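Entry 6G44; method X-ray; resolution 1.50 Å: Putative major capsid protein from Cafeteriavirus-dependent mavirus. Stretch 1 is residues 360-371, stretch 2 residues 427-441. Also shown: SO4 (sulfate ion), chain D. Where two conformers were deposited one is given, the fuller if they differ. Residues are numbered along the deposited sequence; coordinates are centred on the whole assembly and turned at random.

Stretch 1 360-371: EIKVDSDVGIFR
Stretch 2, residues 427-441: FFRPSDLGLKDYNVM

Stretch 1 is a β-hairpin. Strands 360-363 and 366-369 are joined by a type II' turn from Val363 to Asp366, with Asp364 at phi/psi 54/-127. Paired backbone bonds tie the strands: Ile361 N to Ile369 O (2.8 Å), Ile369 N to Ile361 O (2.9 Å), Val363 N to Asp366 O (2.8 Å) and Asp366 N to Val363 O (3.0 Å). A type II turn from Gly368 to Arg371 follows. Stretch 2 leaves a strand at Phe428, takes helical phi/psi over 430-433, and continues as loop to a type I turn from Asp437 to Val440. In register, Ile369 CA lies 6.7 Å from Leu433 CA, and Asp366 CA 7.4 Å from Leu435 CA.

No direct hydrogen bond crosses between the stretches. Apolar packing and bridging waters make the contact, which buries 488 Å² in total.

Ile361 (chi1 m, chi2 m), Val363 (t) and Ile369 (m, t) point toward stretch 2. Their branched side chains suit the strands and give the hairpin an apolar surface. Leu433 and Leu435, both m, t, start sideways, but their ends come nearer. Leu433 CD2 lies 4.1 Å from Ile361 CG1 and 3.8 Å from Ile369 CG2; Leu433 CD1 lies 3.8 Å from Val363 CG2. Leu435 CD2 is 3.6 Å from Ile369 CD1 and 4.1 Å from Val363 CB. Gly434, between the leucines, has phi/psi 58/42, a region favourable to glycine.

The aromatic contact is edge-to-face. The edge of Phe370 (chi1 -59°, chi2 -27°) meets the face of Phe428 (74°, 91°), with centroids 6.0 Å apart and planes at 88°. Phe370 CZ reaches Leu433 CD2 at 3.6 Å, and Phe370 CE1 lies 3.3 Å from Asp432 O, which sits at the ring edge. Ile361 CD1 packs 3.9 Å from Phe428 CZ.

The polar contact runs through water. Asp364 OD2 and Asp437 OD2 are like charges 4.5 Å apart. Water 1 donates to both, at 2.6 Å from Asp364 OD2 and 2.7 Å from Asp437 OD2, so it links the two carboxylates. Water 2 donates to Asp366 OD2 (2.9 Å) and accepts from Asp437 N (3.0 Å). Water 3 lies 2.5 Å from Asp366 OD2 and accepts a weak bond from Lys436 N (3.4 Å). Asp366 (chi1 -159°, t) thus serves two bridges.

Within stretch 2, Asp432 OD2 accepts from Arg429 N (2.8 Å), and Asp437 OD1 (chi1 t) from Asn439 N (3.0 Å); both bonds brace the loop. A sulfate, probably from the crystallisation liquor, accepts from Phe370 N through O3 (2.9 Å).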

# COMPACT_ATOMS: atom_id res chain seq x y z
N GLU C 360 1.62 -32.46 10.87
CA GLU C 360 0.62 -33.27 11.56
C GLU C 360 0.66 -32.94 13.05
O GLU C 360 1.73 -32.94 13.65
CB GLU C 360 0.85 -34.77 11.32
CG GLU C 360 0.75 -35.15 9.85
CD GLU C 360 0.76 -36.64 9.56
OE1 GLU C 360 0.95 -37.00 8.37
OE2 GLU C 360 0.57 -37.45 10.50
N ILE C 361 -0.52 -32.67 13.61
CA ILE C 361 -0.68 -32.23 14.98
C ILE C 361 -1.49 -33.30 15.76
O ILE C 361 -2.49 -33.79 15.27
CB ILE C 361 -1.45 -30.90 15.10
CG1 ILE C 361 -0.94 -29.82 14.13
CG2 ILE C 361 -1.41 -30.41 16.55
CD1 ILE C 361 0.47 -29.38 14.37
N LYS C 362 -1.01 -33.64 16.96
CA LYS C 362 -1.78 -34.46 17.92
C LYS C 362 -2.13 -33.56 19.09
O LYS C 362 -1.25 -32.88 19.60
CB LYS C 362 -0.93 -35.63 18.39
CG LYS C 362 -1.47 -36.37 19.61
CD LYS C 362 -0.58 -37.58 19.91
CE LYS C 362 -1.10 -38.40 21.08
NZ LYS C 362 -1.19 -37.61 22.34
N VAL C 363 -3.40 -33.54 19.50
CA VAL C 363 -3.79 -32.88 20.75
C VAL C 363 -4.57 -33.91 21.54
O VAL C 363 -5.62 -34.35 21.09
CB VAL C 363 -4.64 -31.61 20.55
CG1 VAL C 363 -5.08 -31.02 21.89
CG2 VAL C 363 -3.88 -30.57 19.74
N ASP C 364 -4.06 -34.27 22.72
CA ASP C 364 -4.68 -35.32 23.56
C ASP C 364 -4.84 -36.59 22.71
O ASP C 364 -3.87 -37.00 22.08
CB ASP C 364 -5.97 -34.77 24.20
CG ASP C 364 -5.72 -33.55 25.09
OD1 ASP C 364 -4.58 -33.36 25.53
OD2 ASP C 364 -6.69 -32.81 25.36
N SER C 365 -6.04 -37.19 22.62
CA SER C 365 -6.25 -38.43 21.85
C SER C 365 -6.45 -38.20 20.36
O SER C 365 -6.60 -39.16 19.61
CB SER C 365 -7.48 -39.18 22.39
OG SER C 365 -7.32 -39.49 23.75
N ASP C 366 -6.48 -36.94 19.92
CA ASP C 366 -6.80 -36.58 18.54
C ASP C 366 -5.50 -36.46 17.74
O ASP C 366 -4.71 -35.54 17.99
CB ASP C 366 -7.55 -35.25 18.56
CG ASP C 366 -8.36 -35.01 17.34
OD1 ASP C 366 -8.02 -35.50 16.24
OD2 ASP C 366 -9.38 -34.30 17.47
N VAL C 367 -5.30 -37.35 16.78
CA VAL C 367 -4.02 -37.51 16.09
C VAL C 367 -4.12 -37.21 14.59
O VAL C 367 -5.19 -37.27 14.00
CB VAL C 367 -3.43 -38.93 16.27
CG1 VAL C 367 -3.28 -39.24 17.75
CG2 VAL C 367 -4.31 -39.99 15.61
N GLY C 368 -2.98 -36.86 14.01
CA GLY C 368 -2.86 -36.71 12.55
C GLY C 368 -3.55 -35.49 11.98
O GLY C 368 -3.87 -35.46 10.78
N ILE C 369 -3.78 -34.48 12.80
CA ILE C 369 -4.55 -33.31 12.33
C ILE C 369 -3.66 -32.54 11.34
O ILE C 369 -2.47 -32.33 11.60
CB ILE C 369 -4.96 -32.39 13.48
CG1 ILE C 369 -5.77 -33.17 14.54
CG2 ILE C 369 -5.77 -31.20 12.95
CD1 ILE C 369 -5.69 -32.53 15.91
N PHE C 370 -4.27 -32.15 10.22
CA PHE C 370 -3.63 -31.45 9.09
C PHE C 370 -2.84 -32.37 8.15
O PHE C 370 -2.22 -31.88 7.22
CB PHE C 370 -2.72 -30.27 9.50
CG PHE C 370 -3.39 -29.16 10.27
CD1 PHE C 370 -4.76 -28.87 10.15
CD2 PHE C 370 -2.61 -28.35 11.08
CE1 PHE C 370 -5.32 -27.80 10.86
CE2 PHE C 370 -3.18 -27.30 11.78
CZ PHE C 370 -4.52 -27.02 11.66
N ARG C 371 -2.91 -33.69 8.35
CA ARG C 371 -2.20 -34.61 7.44
C ARG C 371 -2.61 -34.50 5.97
O ARG C 371 -1.81 -34.85 5.11
CB ARG C 371 -2.31 -36.06 7.90
CG ARG C 371 -3.70 -36.65 7.85
CD ARG C 371 -3.75 -37.99 8.58
NE ARG C 371 -3.02 -39.02 7.85
CZ ARG C 371 -3.51 -39.79 6.87
NH1 ARG C 371 -4.78 -39.67 6.45
NH2 ARG C 371 -2.72 -40.69 6.28
N PHE C 427 1.70 -20.37 11.49
CA PHE C 427 0.89 -19.92 12.61
C PHE C 427 -0.44 -20.63 12.57
O PHE C 427 -1.09 -20.65 11.51
CB PHE C 427 0.66 -18.40 12.55
CG PHE C 427 1.91 -17.58 12.72
CD1 PHE C 427 2.39 -17.29 13.99
CD2 PHE C 427 2.61 -17.05 11.62
CE1 PHE C 427 3.52 -16.50 14.16
CE2 PHE C 427 3.73 -16.25 11.80
CZ PHE C 427 4.20 -16.01 13.08
N PHE C 428 -0.85 -21.27 13.68
CA PHE C 428 -2.18 -21.89 13.76
C PHE C 428 -2.77 -21.73 15.16
O PHE C 428 -2.02 -21.62 16.14
CB PHE C 428 -2.17 -23.38 13.33
CG PHE C 428 -1.53 -24.32 14.33
CD1 PHE C 428 -2.29 -24.93 15.31
CD2 PHE C 428 -0.17 -24.64 14.26
CE1 PHE C 428 -1.70 -25.77 16.25
CE2 PHE C 428 0.41 -25.50 15.16
CZ PHE C 428 -0.36 -26.07 16.17
N ARG C 429 -4.09 -21.62 15.21
CA ARG C 429 -4.84 -21.43 16.46
C ARG C 429 -5.50 -22.76 16.83
O ARG C 429 -5.74 -23.60 15.96
CB ARG C 429 -5.93 -20.39 16.24
CG ARG C 429 -5.44 -19.02 15.82
CD ARG C 429 -6.61 -18.13 15.56
NE ARG C 429 -6.24 -16.80 15.09
CZ ARG C 429 -5.96 -15.76 15.85
NH1 ARG C 429 -6.04 -15.84 17.17
NH2 ARG C 429 -5.67 -14.59 15.30
N PRO C 430 -5.88 -22.95 18.10
CA PRO C 430 -6.60 -24.19 18.44
C PRO C 430 -7.91 -24.34 17.65
O PRO C 430 -8.29 -25.47 17.28
CB PRO C 430 -6.83 -24.05 19.95
CG PRO C 430 -6.54 -22.67 20.30
CD PRO C 430 -5.59 -22.11 19.28
N SER C 431 -8.56 -23.24 17.32
CA SER C 431 -9.77 -23.29 16.49
C SER C 431 -9.51 -23.77 15.07
O SER C 431 -10.41 -24.33 14.44
CB SER C 431 -10.49 -21.94 16.52
OG SER C 431 -9.66 -20.85 16.13
N ASP C 432 -8.30 -23.63 14.57
CA ASP C 432 -7.97 -24.17 13.23
C ASP C 432 -7.96 -25.68 13.18
O ASP C 432 -8.02 -26.26 12.09
CB ASP C 432 -6.63 -23.63 12.73
CG ASP C 432 -6.63 -22.14 12.51
OD1 ASP C 432 -7.67 -21.59 12.07
OD2 ASP C 432 -5.59 -21.50 12.82
N LEU C 433 -7.83 -26.33 14.32
CA LEU C 433 -7.67 -27.80 14.40
C LEU C 433 -8.98 -28.58 14.26
O LEU C 433 -8.91 -29.78 14.04
CB LEU C 433 -7.02 -28.17 15.74
CG LEU C 433 -5.61 -27.61 15.99
CD1 LEU C 433 -5.23 -27.82 17.45
CD2 LEU C 433 -4.57 -28.24 15.09
N GLY C 434 -10.13 -27.92 14.40
CA GLY C 434 -11.41 -28.61 14.27
C GLY C 434 -11.57 -29.76 15.24
O GLY C 434 -12.11 -30.81 14.88
N LEU C 435 -11.14 -29.56 16.49
CA LEU C 435 -11.10 -30.65 17.45
C LEU C 435 -12.49 -31.09 17.83
O LEU C 435 -13.40 -30.27 18.01
CB LEU C 435 -10.34 -30.25 18.72
CG LEU C 435 -8.85 -29.89 18.57
CD1 LEU C 435 -8.30 -29.29 19.85
CD2 LEU C 435 -8.01 -31.10 18.20
N LYS C 436 -12.66 -32.40 17.96
CA LYS C 436 -13.93 -32.89 18.46
C LYS C 436 -14.16 -32.47 19.92
O LYS C 436 -15.31 -32.28 20.33
CB LYS C 436 -14.11 -34.40 18.23
CG LYS C 436 -13.12 -35.33 18.91
CD LYS C 436 -13.51 -36.80 18.70
CE LYS C 436 -14.77 -37.18 19.47
NZ LYS C 436 -14.99 -38.65 19.53
N ASP C 437 -13.07 -32.31 20.68
CA ASP C 437 -13.18 -31.83 22.06
C ASP C 437 -13.41 -30.31 22.06
O ASP C 437 -12.47 -29.53 21.96
CB ASP C 437 -11.94 -32.21 22.87
CG ASP C 437 -12.07 -31.87 24.34
OD1 ASP C 437 -13.06 -31.21 24.70
OD2 ASP C 437 -11.18 -32.28 25.09
N TYR C 438 -14.69 -29.93 22.14
CA TYR C 438 -15.12 -28.52 22.15
C TYR C 438 -14.58 -27.74 23.35
O TYR C 438 -14.63 -26.51 23.33
CB TYR C 438 -16.65 -28.41 22.07
CG TYR C 438 -17.37 -29.30 23.06
CD1 TYR C 438 -17.50 -28.91 24.40
CD2 TYR C 438 -17.92 -30.53 22.67
CE1 TYR C 438 -18.14 -29.72 25.32
CE2 TYR C 438 -18.56 -31.35 23.58
CZ TYR C 438 -18.68 -30.94 24.91
OH TYR C 438 -19.31 -31.73 25.86
N ASN C 439 -14.06 -28.42 24.37
CA ASN C 439 -13.48 -27.73 25.53
C ASN C 439 -12.10 -27.13 25.27
O ASN C 439 -11.63 -26.33 26.08
CB ASN C 439 -13.38 -28.66 26.75
CG ASN C 439 -14.73 -29.11 27.25
OD1 ASN C 439 -15.68 -28.33 27.33
ND2 ASN C 439 -14.84 -30.40 27.55
N VAL C 440 -11.43 -27.54 24.19
CA VAL C 440 -10.11 -27.02 23.88
C VAL C 440 -10.29 -25.72 23.10
O VAL C 440 -10.43 -25.71 21.87
CB VAL C 440 -9.24 -28.03 23.11
CG1 VAL C 440 -7.87 -27.45 22.84
CG2 VAL C 440 -9.09 -29.31 23.91
N MET C 441 -10.33 -24.63 23.85
CA MET C 441 -10.58 -23.27 23.37
C MET C 441 -9.48 -22.36 23.90
O MET C 441 -9.01 -22.55 25.02
CB MET C 441 -11.92 -22.77 23.90
CG MET C 441 -13.12 -23.57 23.44
SD MET C 441 -14.68 -23.01 24.10
CE MET C 441 -14.90 -21.48 23.21
S SO4 D . -6.96 -33.67 8.26
O1 SO4 D . -6.48 -35.06 8.49
O2 SO4 D . -6.00 -33.04 7.33
O3 SO4 D . -6.98 -32.96 9.58
O4 SO4 D . -8.31 -33.72 7.66
O HOH W 1 -8.94 -33.36 24.15
O HOH W 2 -10.43 -33.60 20.12
O HOH W 3 -10.88 -33.95 15.54